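Local coordinates for protein pyrophosphate phosphohydrolase (Thermus thermophilus, PDB 2PRD) that probably catalyses the magnesium-dependent hydrolysis of inorganic pyrophosphate to two phosphate ions, working as a homohexamer, at residues 14-19 and 163-168. Numbering follows the deposited sequence.
Sequences EVVHMV and EEVRAC
Val165 turns CG1 anti to its own backbone N (chi1 -178°), and Val16 swings its CG1 beside the backbone N, opposite its carbonyl carbon (chi1 -61°); the two methyls thereby meet between helix and strand. CG1 of Val16 lies 3.9 Å from CG1 of Val165. Both side chains leave their backbones toward the opposing segment and touch through one methyl each, at ordinary van der Waals distance, both residues being buried. Toward the surface, the contact passes from apolar to charged. The side chain of Glu14 starts off away from the helix, but a bend along its chain brings its carboxylate back toward Arg166, whose side chain brings the guanidinium near that carboxylate. OE2 of Glu14 stands 4.2 Å from NH2 of Arg166, too far for a salt bridge, and the carboxylate and guanidinium planes are turned 69° apart. What remains between the two is probably a loose electrostatic attraction. No hydrogen bond links the two segments, and only 96 Å² is buried between them, both sides summed; the backbones stay well separated, with CA of Glu14 8.8 Å from CA of Val165. Arg166 also packs on Pro13, just before the strand, while Val16 rests in addition on Ile58 and on Val89 of strand 84-97. The contact thus lays C-terminal helix 158-173 against the beginning of strand 15-22, a member of the mixed sheet of the pyrophosphatase fold, where this strand runs antiparallel to both strand 54-57 and strand 84-97; Val16 and Met18 of the strand, and Glu14 just before it, are joined by backbone hydrogen bonds to Val87, Val85 and Val89 respectively.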
ATOM      1  N   GLU A  14      -7.465  23.382  24.290  1.00 17.94           N
ATOM      2  CA  GLU A  14      -8.179  22.098  24.213  1.00 18.64           C
ATOM      3  C   GLU A  14      -8.029  21.407  22.863  1.00 20.33           C
ATOM      4  O   GLU A  14      -7.916  20.163  22.838  1.00 12.40           O
ATOM      5  CB  GLU A  14      -9.649  22.265  24.553  1.00 28.09           C
ATOM      6  CG  GLU A  14     -10.026  22.602  25.971  1.00 27.97           C
ATOM      7  CD  GLU A  14      -9.647  23.951  26.520  1.00 35.62           C
ATOM      8  OE1 GLU A  14      -9.453  24.940  25.767  1.00 24.35           O
ATOM      9  OE2 GLU A  14      -9.534  24.039  27.788  1.00 42.85           O
ATOM     10  N   VAL A  15      -8.100  22.187  21.801  1.00 15.16           N
ATOM     11  CA  VAL A  15      -7.967  21.726  20.417  1.00  9.28           C
ATOM     12  C   VAL A  15      -6.947  22.646  19.766  1.00  9.56           C
ATOM     13  O   VAL A  15      -7.057  23.868  19.843  1.00  9.61           O
ATOM     14  CB  VAL A  15      -9.292  21.650  19.664  1.00  8.31           C
ATOM     15  CG1 VAL A  15      -9.088  21.085  18.241  1.00  8.35           C
ATOM     16  CG2 VAL A  15     -10.288  20.663  20.311  1.00  9.00           C
ATOM     17  N   VAL A  16      -5.851  22.059  19.262  1.00 12.36           N
ATOM     18  CA  VAL A  16      -4.766  22.836  18.672  1.00  4.04           C
ATOM     19  C   VAL A  16      -4.448  22.448  17.239  1.00  8.74           C
ATOM     20  O   VAL A  16      -4.824  21.368  16.784  1.00 15.68           O
ATOM     21  CB  VAL A  16      -3.500  22.698  19.532  1.00  6.29           C
ATOM     22  CG1 VAL A  16      -3.639  23.207  20.982  1.00  7.88           C
ATOM     23  CG2 VAL A  16      -3.027  21.268  19.590  1.00  6.89           C
ATOM     24  N   HIS A  17      -3.755  23.312  16.534  1.00  5.76           N
ATOM     25  CA  HIS A  17      -3.266  23.051  15.192  1.00  5.64           C
ATOM     26  C   HIS A  17      -1.966  22.243  15.372  1.00 13.68           C
ATOM     27  O   HIS A  17      -1.275  22.498  16.364  1.00 16.36           O
ATOM     28  CB  HIS A  17      -2.904  24.291  14.415  1.00  6.59           C
ATOM     29  CG  HIS A  17      -4.058  24.972  13.742  1.00  4.99           C
ATOM     30  ND1 HIS A  17      -4.079  26.336  13.555  1.00 11.44           N
ATOM     31  CD2 HIS A  17      -5.221  24.497  13.293  1.00 14.11           C
ATOM     32  CE1 HIS A  17      -5.203  26.659  12.918  1.00 12.37           C
ATOM     33  NE2 HIS A  17      -5.910  25.556  12.740  1.00 16.41           N
ATOM     34  N   MET A  18      -1.697  21.303  14.492  1.00 15.87           N
ATOM     35  CA  MET A  18      -0.470  20.518  14.499  1.00  6.23           C
ATOM     36  C   MET A  18       0.012  20.372  13.042  1.00  7.16           C
ATOM     37  O   MET A  18      -0.839  20.173  12.168  1.00 10.71           O
ATOM     38  CB  MET A  18      -0.582  19.133  15.154  1.00 10.41           C
ATOM     39  CG  MET A  18      -0.232  19.132  16.631  1.00 14.05           C
ATOM     40  SD  MET A  18      -0.025  17.512  17.353  1.00 22.62           S
ATOM     41  CE  MET A  18       1.023  16.777  16.083  1.00 21.61           C
ATOM     42  N   VAL A  19       1.296  20.546  12.828  1.00  5.09           N
ATOM     43  CA  VAL A  19       1.905  20.331  11.496  1.00  7.58           C
ATOM     44  C   VAL A  19       2.483  18.906  11.581  1.00  8.37           C
ATOM     45  O   VAL A  19       3.297  18.597  12.450  1.00 11.35           O
ATOM     46  CB  VAL A  19       2.999  21.343  11.196  1.00  1.16           C
ATOM     47  CG1 VAL A  19       3.525  21.133   9.769  1.00  4.78           C
ATOM     48  CG2 VAL A  19       2.357  22.732  11.223  1.00  6.13           C
ATOM     49  N   GLU A 163      -1.928  22.446  30.567  1.00 19.55           N
ATOM     50  CA  GLU A 163      -1.052  23.359  31.302  1.00 15.07           C
ATOM     51  C   GLU A 163       0.245  23.525  30.541  1.00 12.33           C
ATOM     52  O   GLU A 163       0.777  24.638  30.522  1.00 14.51           O
ATOM     53  CB  GLU A 163      -0.795  22.856  32.716  1.00 16.15           C
ATOM     54  CG  GLU A 163      -1.898  23.147  33.720  1.00 29.64           C
ATOM     55  CD  GLU A 163      -2.376  24.593  33.613  1.00 41.20           C
ATOM     56  OE1 GLU A 163      -1.534  25.522  33.511  1.00 42.42           O
ATOM     57  OE2 GLU A 163      -3.615  24.802  33.619  1.00 45.65           O
ATOM     58  N   GLU A 164       0.749  22.481  29.935  1.00 11.35           N
ATOM     59  CA  GLU A 164       2.031  22.571  29.188  1.00 11.43           C
ATOM     60  C   GLU A 164       1.768  23.266  27.872  1.00 15.58           C
ATOM     61  O   GLU A 164       2.561  24.079  27.371  1.00 17.93           O
ATOM     62  CB  GLU A 164       2.586  21.172  29.009  1.00 21.36           C
ATOM     63  CG  GLU A 164       3.725  21.061  28.009  1.00 25.74           C
ATOM     64  CD  GLU A 164       5.057  21.363  28.663  1.00 31.25           C
ATOM     65  OE1 GLU A 164       5.054  21.547  29.900  1.00 37.19           O
ATOM     66  OE2 GLU A 164       6.084  21.390  27.957  1.00 36.33           O
ATOM     67  N   VAL A 165       0.611  22.909  27.296  1.00 11.67           N
ATOM     68  CA  VAL A 165       0.283  23.623  26.016  1.00  9.25           C
ATOM     69  C   VAL A 165       0.241  25.109  26.245  1.00 11.04           C
ATOM     70  O   VAL A 165       0.860  25.925  25.524  1.00 16.06           O
ATOM     71  CB  VAL A 165      -0.982  22.991  25.488  1.00 10.15           C
ATOM     72  CG1 VAL A 165      -1.340  23.633  24.157  1.00  7.92           C
ATOM     73  CG2 VAL A 165      -0.762  21.474  25.327  1.00 10.30           C
ATOM     74  N   ARG A 166      -0.539  25.545  27.243  1.00 15.72           N
ATOM     75  CA  ARG A 166      -0.697  26.940  27.636  1.00 13.36           C
ATOM     76  C   ARG A 166       0.651  27.614  27.897  1.00 13.97           C
ATOM     77  O   ARG A 166       0.860  28.781  27.546  1.00 18.66           O
ATOM     78  CB  ARG A 166      -1.457  27.027  28.962  1.00 17.22           C
ATOM     79  CG  ARG A 166      -2.915  27.096  28.916  1.00 23.57           C
ATOM     80  CD  ARG A 166      -3.654  27.419  30.210  1.00 18.36           C
ATOM     81  NE  ARG A 166      -5.072  27.577  29.836  1.00 34.70           N
ATOM     82  CZ  ARG A 166      -6.073  26.735  29.847  1.00 40.91           C
ATOM     83  NH1 ARG A 166      -5.936  25.480  30.267  1.00 45.64           N
ATOM     84  NH2 ARG A 166      -7.288  27.131  29.408  1.00 42.30           N
ATOM     85  N   ALA A 167       1.530  26.905  28.602  1.00 16.20           N
ATOM     86  CA  ALA A 167       2.848  27.454  28.921  1.00 12.68           C
ATOM     87  C   ALA A 167       3.724  27.594  27.700  1.00 18.99           C
ATOM     88  O   ALA A 167       4.457  28.601  27.638  1.00 27.09           O
ATOM     89  CB  ALA A 167       3.577  26.678  30.012  1.00 11.26           C
ATOM     90  N   CYS A 168       3.669  26.719  26.727  1.00 16.62           N
ATOM     91  CA  CYS A 168       4.527  26.827  25.528  1.00  5.86           C
ATOM     92  C   CYS A 168       3.928  27.854  24.597  1.00  5.03           C
ATOM     93  O   CYS A 168       4.643  28.417  23.752  1.00 14.81           O
ATOM     94  CB  CYS A 168       4.609  25.459  24.849  1.00  7.12           C
ATOM     95  SG  CYS A 168       5.440  24.290  25.987  1.00 15.55           S
TER